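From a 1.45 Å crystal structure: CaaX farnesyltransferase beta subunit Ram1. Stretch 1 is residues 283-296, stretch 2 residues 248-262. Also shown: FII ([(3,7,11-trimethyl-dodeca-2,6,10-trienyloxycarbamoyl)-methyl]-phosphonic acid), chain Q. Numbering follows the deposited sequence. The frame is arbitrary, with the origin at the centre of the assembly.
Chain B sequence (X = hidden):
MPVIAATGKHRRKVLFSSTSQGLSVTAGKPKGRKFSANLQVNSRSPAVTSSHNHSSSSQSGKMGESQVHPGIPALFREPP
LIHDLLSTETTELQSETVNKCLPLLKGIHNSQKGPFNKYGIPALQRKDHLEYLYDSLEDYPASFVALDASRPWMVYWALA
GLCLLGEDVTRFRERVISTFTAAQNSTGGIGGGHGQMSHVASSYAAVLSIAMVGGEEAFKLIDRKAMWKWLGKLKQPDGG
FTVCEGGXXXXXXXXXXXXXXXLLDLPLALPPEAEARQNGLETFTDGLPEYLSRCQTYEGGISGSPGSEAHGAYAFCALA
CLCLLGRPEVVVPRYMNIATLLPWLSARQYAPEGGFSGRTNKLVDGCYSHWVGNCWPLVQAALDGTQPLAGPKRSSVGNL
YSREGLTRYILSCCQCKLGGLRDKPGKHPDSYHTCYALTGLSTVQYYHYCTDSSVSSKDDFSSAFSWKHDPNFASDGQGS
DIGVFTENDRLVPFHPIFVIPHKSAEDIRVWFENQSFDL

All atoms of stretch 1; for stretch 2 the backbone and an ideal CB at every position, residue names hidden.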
# COMPACT_ATOMS: atom_id res chain seq x y z
N THR B 283 25.34 0.10 -3.83
CA THR B 283 24.43 -0.44 -4.81
C THR B 283 23.02 -0.01 -4.46
O THR B 283 22.75 0.53 -3.37
CB THR B 283 24.42 -1.97 -4.79
OG1 THR B 283 23.81 -2.42 -3.57
CG2 THR B 283 25.87 -2.60 -4.91
N PHE B 284 22.15 -0.24 -5.43
CA PHE B 284 20.73 0.15 -5.23
C PHE B 284 20.09 -0.59 -4.07
O PHE B 284 19.11 -0.08 -3.47
CB PHE B 284 19.93 -0.11 -6.50
CG PHE B 284 20.08 1.01 -7.51
CD1 PHE B 284 21.15 1.05 -8.41
CD2 PHE B 284 19.18 2.07 -7.52
CE1 PHE B 284 21.28 2.12 -9.33
CE2 PHE B 284 19.30 3.10 -8.44
CZ PHE B 284 20.35 3.15 -9.34
N THR B 285 20.60 -1.78 -3.74
CA THR B 285 19.95 -2.62 -2.71
C THR B 285 20.63 -2.48 -1.34
O THR B 285 20.14 -3.00 -0.35
CB THR B 285 19.87 -4.09 -3.16
OG1 THR B 285 21.22 -4.56 -3.39
CG2 THR B 285 19.01 -4.23 -4.43
N ASP B 286 21.76 -1.78 -1.28
CA ASP B 286 22.47 -1.61 0.00
C ASP B 286 21.60 -0.87 0.99
O ASP B 286 21.10 0.21 0.69
CB ASP B 286 23.73 -0.82 -0.25
CG ASP B 286 24.92 -1.68 -0.60
OD1 ASP B 286 24.86 -2.90 -0.42
OD2 ASP B 286 25.94 -1.08 -1.03
N GLY B 287 21.37 -1.47 2.16
CA GLY B 287 20.61 -0.84 3.24
C GLY B 287 19.11 -0.98 2.99
O GLY B 287 18.31 -0.56 3.85
N LEU B 288 18.70 -1.55 1.86
CA LEU B 288 17.26 -1.58 1.50
C LEU B 288 16.40 -2.57 2.32
O LEU B 288 15.41 -2.17 2.90
CB LEU B 288 17.10 -1.86 0.00
CG LEU B 288 15.64 -1.94 -0.50
CD1 LEU B 288 14.84 -0.65 -0.15
CD2 LEU B 288 15.70 -2.16 -1.99
N PRO B 289 16.82 -3.83 2.45
CA PRO B 289 15.95 -4.69 3.28
C PRO B 289 15.96 -4.24 4.76
O PRO B 289 14.96 -4.43 5.45
CB PRO B 289 16.53 -6.12 3.09
CG PRO B 289 18.00 -5.87 2.72
CD PRO B 289 17.99 -4.54 1.90
N GLU B 290 17.09 -3.70 5.24
CA GLU B 290 17.11 -3.16 6.60
C GLU B 290 16.10 -1.99 6.74
O GLU B 290 15.37 -1.92 7.76
CB GLU B 290 18.52 -2.67 6.94
CG GLU B 290 19.55 -3.80 6.94
CD GLU B 290 20.23 -4.02 5.62
OE1 GLU B 290 19.77 -3.55 4.58
OE2 GLU B 290 21.29 -4.70 5.61
N TYR B 291 16.02 -1.11 5.74
CA TYR B 291 15.05 -0.03 5.74
C TYR B 291 13.64 -0.64 5.78
O TYR B 291 12.77 -0.20 6.56
CB TYR B 291 15.25 0.80 4.49
CG TYR B 291 14.09 1.70 4.15
CD1 TYR B 291 13.89 2.90 4.83
CD2 TYR B 291 13.17 1.33 3.19
CE1 TYR B 291 12.82 3.75 4.51
CE2 TYR B 291 12.12 2.12 2.86
CZ TYR B 291 11.89 3.30 3.53
OH TYR B 291 10.86 4.09 3.10
N LEU B 292 13.39 -1.65 4.96
CA LEU B 292 12.02 -2.21 4.96
C LEU B 292 11.70 -2.87 6.32
O LEU B 292 10.58 -2.76 6.82
CB LEU B 292 11.88 -3.23 3.84
CG LEU B 292 12.08 -2.64 2.43
CD1 LEU B 292 12.15 -3.72 1.31
CD2 LEU B 292 10.94 -1.62 2.12
N SER B 293 12.69 -3.56 6.95
CA SER B 293 12.44 -4.13 8.27
C SER B 293 12.03 -3.02 9.28
O SER B 293 11.20 -3.26 10.18
CB SER B 293 13.75 -4.74 8.75
OG SER B 293 13.64 -5.12 10.14
N ARG B 294 12.64 -1.82 9.16
CA ARG B 294 12.31 -0.71 10.04
C ARG B 294 10.92 -0.12 9.77
O ARG B 294 10.47 0.77 10.54
CB ARG B 294 13.36 0.37 9.88
CG ARG B 294 14.77 -0.07 10.41
CD ARG B 294 15.73 1.10 10.65
NE ARG B 294 15.79 1.94 9.49
CZ ARG B 294 16.68 1.84 8.48
NH1 ARG B 294 17.56 0.87 8.42
NH2 ARG B 294 16.62 2.73 7.49
N CYS B 295 10.23 -0.61 8.71
CA CYS B 295 8.82 -0.17 8.44
C CYS B 295 7.82 -1.17 8.99
O CYS B 295 6.63 -0.91 8.92
CB CYS B 295 8.60 -0.01 6.93
SG CYS B 295 9.55 1.42 6.28
N GLN B 296 8.24 -2.33 9.53
CA GLN B 296 7.26 -3.15 10.21
C GLN B 296 6.77 -2.42 11.48
O GLN B 296 7.54 -1.63 12.09
CB GLN B 296 7.88 -4.56 10.52
CG GLN B 296 6.76 -5.54 10.98
CD GLN B 296 7.24 -6.98 11.07
OE1 GLN B 296 8.46 -7.28 11.21
NE2 GLN B 296 6.29 -7.90 10.94
N UNK B 248 8.86 12.92 -1.22
CA UNK B 248 8.77 12.10 -0.02
C UNK B 248 9.47 10.73 -0.18
O UNK B 248 9.60 10.18 -1.30
CB UNK B 248 7.30 11.89 0.34
N UNK B 249 9.91 10.20 0.96
CA UNK B 249 10.49 8.85 1.04
C UNK B 249 9.52 7.91 1.73
O UNK B 249 9.20 8.09 2.90
CB UNK B 249 11.83 8.87 1.78
N UNK B 250 9.16 6.86 1.00
CA UNK B 250 8.27 5.82 1.57
C UNK B 250 8.42 4.59 0.74
O UNK B 250 9.14 4.59 -0.27
CB UNK B 250 6.81 6.26 1.61
N UNK B 251 7.79 3.51 1.21
CA UNK B 251 8.05 2.23 0.57
C UNK B 251 7.51 2.14 -0.86
O UNK B 251 8.00 1.28 -1.60
CB UNK B 251 7.44 1.11 1.42
N UNK B 252 6.59 3.01 -1.31
CA UNK B 252 6.29 3.12 -2.75
C UNK B 252 7.50 3.43 -3.53
O UNK B 252 7.70 2.89 -4.64
CB UNK B 252 5.23 4.19 -3.02
N UNK B 253 8.32 4.34 -3.04
CA UNK B 253 9.55 4.71 -3.72
C UNK B 253 10.43 3.51 -3.90
O UNK B 253 10.90 3.27 -5.02
CB UNK B 253 10.30 5.80 -2.95
N UNK B 254 10.63 2.73 -2.82
CA UNK B 254 11.48 1.58 -2.92
C UNK B 254 10.93 0.55 -3.92
O UNK B 254 11.66 0.03 -4.76
CB UNK B 254 11.65 0.95 -1.54
N UNK B 255 9.65 0.17 -3.77
CA UNK B 255 9.08 -0.86 -4.63
C UNK B 255 9.06 -0.41 -6.09
O UNK B 255 9.49 -1.16 -7.02
CB UNK B 255 7.67 -1.21 -4.17
N UNK B 256 8.58 0.82 -6.37
CA UNK B 256 8.52 1.24 -7.77
C UNK B 256 9.91 1.39 -8.39
O UNK B 256 10.10 0.98 -9.55
CB UNK B 256 7.76 2.56 -7.89
N UNK B 257 10.88 1.94 -7.63
CA UNK B 257 12.22 2.06 -8.18
C UNK B 257 12.80 0.69 -8.48
O UNK B 257 13.45 0.49 -9.53
CB UNK B 257 13.13 2.82 -7.22
N UNK B 258 12.62 -0.26 -7.57
CA UNK B 258 13.24 -1.57 -7.79
C UNK B 258 12.57 -2.40 -8.86
O UNK B 258 13.25 -3.18 -9.54
CB UNK B 258 13.24 -2.36 -6.48
N UNK B 259 11.28 -2.22 -9.07
CA UNK B 259 10.63 -2.89 -10.21
C UNK B 259 11.15 -2.31 -11.50
O UNK B 259 11.43 -3.08 -12.44
CB UNK B 259 9.11 -2.75 -10.14
N UNK B 260 11.25 -0.98 -11.62
CA UNK B 260 11.84 -0.40 -12.85
C UNK B 260 13.28 -0.90 -13.05
O UNK B 260 13.66 -1.29 -14.17
CB UNK B 260 11.82 1.13 -12.78
N UNK B 261 14.03 -0.92 -11.95
CA UNK B 261 15.44 -1.36 -12.03
C UNK B 261 15.50 -2.80 -12.55
O UNK B 261 16.33 -3.11 -13.43
CB UNK B 261 16.12 -1.26 -10.66
N UNK B 262 14.68 -3.68 -11.99
CA UNK B 262 14.70 -5.10 -12.38
C UNK B 262 14.23 -5.31 -13.81
O UNK B 262 14.87 -6.03 -14.58
CB UNK B 262 13.82 -5.92 -11.43
C1 FII Q . 2.83 1.04 -6.11
C2 FII Q . 2.00 2.04 -5.34
C6 FII Q . 2.12 3.43 -5.79
C10 FII Q . 1.49 1.64 -4.02
C11 FII Q . 0.72 2.57 -3.09
C12 FII Q . -0.79 2.25 -3.26
C15 FII Q . -1.73 2.70 -2.14
C18 FII Q . -3.22 2.41 -2.26
C22 FII Q . -1.20 3.78 -1.25
C23 FII Q . -1.97 3.95 0.05
C24 FII Q . -1.57 5.18 0.77
C27 FII Q . -2.61 5.57 1.77
C30 FII Q . -2.42 4.96 3.16
C34 FII Q . -3.22 6.90 1.55
C35 FII Q . -4.08 7.59 2.59
O36 FII Q . -5.42 7.69 2.16
N42 FII Q . -6.03 6.52 1.80
C43 FII Q . -6.87 6.03 2.81
O44 FII Q . -7.03 6.55 3.93
C45 FII Q . -7.62 4.77 2.40
P46 FII Q . -7.95 3.59 3.80
O49 FII Q . -6.67 3.46 4.53
O50 FII Q . -9.10 4.12 4.60
O51 FII Q . -8.33 2.30 3.04

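Position 248 lies in extended backbone with nothing of stretch 1 near its CB, so almost any residue fits. It is Glu 248, whose OE2 accepts from NH2 of the residue at 252 (2.8 Å) in a salt bridge.

At 249 the CB points sideways, 5.1 Å from Tyr 291 OH, and a long polar chain could run beside that ring. Glu 249 does so with chi1 and chi2 both t, bringing OE2 to 3.5 Å from Tyr 291 CE1; its backbone O takes a bond from a water that also bonds Tyr 291 OH.

Position 250 directly precedes a helix and its CB points away from stretch 1, which suits a capping Asp, Asn, Ser or Thr. Asp 250 is the N-cap: its OD1 accepts a weak bond from N of 252 (3.0 Å), and its OD2 forms a salt bridge with NH2 of that residue (2.8 Å).

At 251 the CB sits 4.5 Å from Leu 292 CD2 and 5.3 Å from Cys 295 SG, an apolar corner for a medium aliphatic chain. Val 251, chi1 m, places CG1 3.8 Å from Leu 292 CD2 and 3.7 Å from Cys 295 SG.

Position 252 points away, so stretch 1 sets no preference. Arg 252 forms salt bridges with Glu 248 and Asp 250, and its CG lies 3.8 Å from C11 of FII. At 253 an ideal CB would be crowded by Asp 250 O, which suits glycine; Gly 253 has no CB.

Position 254 points toward stretch 1, with its CB already 3.8 Å from Leu 288 CD1, so a small residue such as Ala, Ser or Gly suits best. Ala 254 packs against that leucine.

At 255 and 256 stretch 1 sets no preference. Tyr 255 CD2 and Cys 256 SG each approach FII C1 to 3.8 Å. Position 257 points toward stretch 1 with room on that side for more than a small side chain; Ala 257 makes no contact.

From 258 the CB leaves sideways near Leu 288, so a long, flexible apolar chain could reach several residues. Met 258, m at all three chi angles, sets CG 3.8 Å from Leu 288 CD2, SD 4.0 Å from Phe 284 CB and CE 3.8 Å from Thr 285 CG2.

Positions 259, 260 and 262 are out of reach, without preference from stretch 1: Val 259, Val 260 and Ala 262. Position 261 points toward stretch 1, where a large chain, aromatic or aliphatic, could reach Phe 284. His 261, chi1 t, brings NE2 3.4 Å from Phe 284 CD1, the ring planes oblique at 56°.

Stretch 2 (248-262) EEDVRGAYCAMVVHA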
# COMPACT_ATOMS: atom_id res chain seq x y z
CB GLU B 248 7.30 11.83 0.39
CG GLU B 248 6.47 11.10 -0.67
CD GLU B 248 5.79 11.99 -1.74
OE1 GLU B 248 6.20 13.14 -1.96
OE2 GLU B 248 4.82 11.52 -2.37
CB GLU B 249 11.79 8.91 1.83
CG GLU B 249 12.47 7.51 1.88
CD GLU B 249 13.76 7.46 2.61
OE1 GLU B 249 14.26 8.49 3.15
OE2 GLU B 249 14.33 6.34 2.67
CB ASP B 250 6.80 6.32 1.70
CG ASP B 250 6.16 6.65 0.38
OD1 ASP B 250 6.31 5.85 -0.55
OD2 ASP B 250 5.50 7.72 0.28
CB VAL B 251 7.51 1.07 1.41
CG1 VAL B 251 8.22 1.00 2.82
CG2 VAL B 251 6.02 1.14 1.47
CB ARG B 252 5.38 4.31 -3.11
CG ARG B 252 4.09 4.14 -2.53
CD ARG B 252 3.29 5.51 -2.86
NE ARG B 252 3.94 6.65 -2.23
CZ ARG B 252 4.02 7.89 -2.77
NH1 ARG B 252 3.46 8.20 -3.93
NH2 ARG B 252 4.64 8.77 -2.12
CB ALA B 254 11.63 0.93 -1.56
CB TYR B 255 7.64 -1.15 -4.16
CG TYR B 255 6.85 -1.95 -5.14
CD1 TYR B 255 7.11 -3.31 -5.38
CD2 TYR B 255 5.82 -1.34 -5.84
CE1 TYR B 255 6.38 -4.01 -6.34
CE2 TYR B 255 5.08 -2.01 -6.78
CZ TYR B 255 5.37 -3.36 -7.04
OH TYR B 255 4.64 -4.01 -8.02
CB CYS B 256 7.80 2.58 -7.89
SG CYS B 256 6.01 2.52 -7.49
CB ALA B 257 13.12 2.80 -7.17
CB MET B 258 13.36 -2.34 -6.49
CG MET B 258 14.38 -1.68 -5.54
SD MET B 258 16.07 -1.31 -6.28
CE MET B 258 16.53 -2.88 -6.94
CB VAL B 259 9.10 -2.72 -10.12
CG1 VAL B 259 8.46 -3.01 -11.48
CG2 VAL B 259 8.55 -3.66 -9.05
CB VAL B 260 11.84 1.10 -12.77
CG1 VAL B 260 12.66 1.78 -13.91
CG2 VAL B 260 10.35 1.61 -12.82
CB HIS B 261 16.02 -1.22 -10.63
CG HIS B 261 17.49 -1.47 -10.54
ND1 HIS B 261 18.05 -2.73 -10.69
CD2 HIS B 261 18.52 -0.60 -10.39
CE1 HIS B 261 19.38 -2.61 -10.59
NE2 HIS B 261 19.69 -1.33 -10.41
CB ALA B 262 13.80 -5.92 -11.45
O HOH W 1 10.56 6.26 4.61
O HOH W 2 11.80 3.97 0.26
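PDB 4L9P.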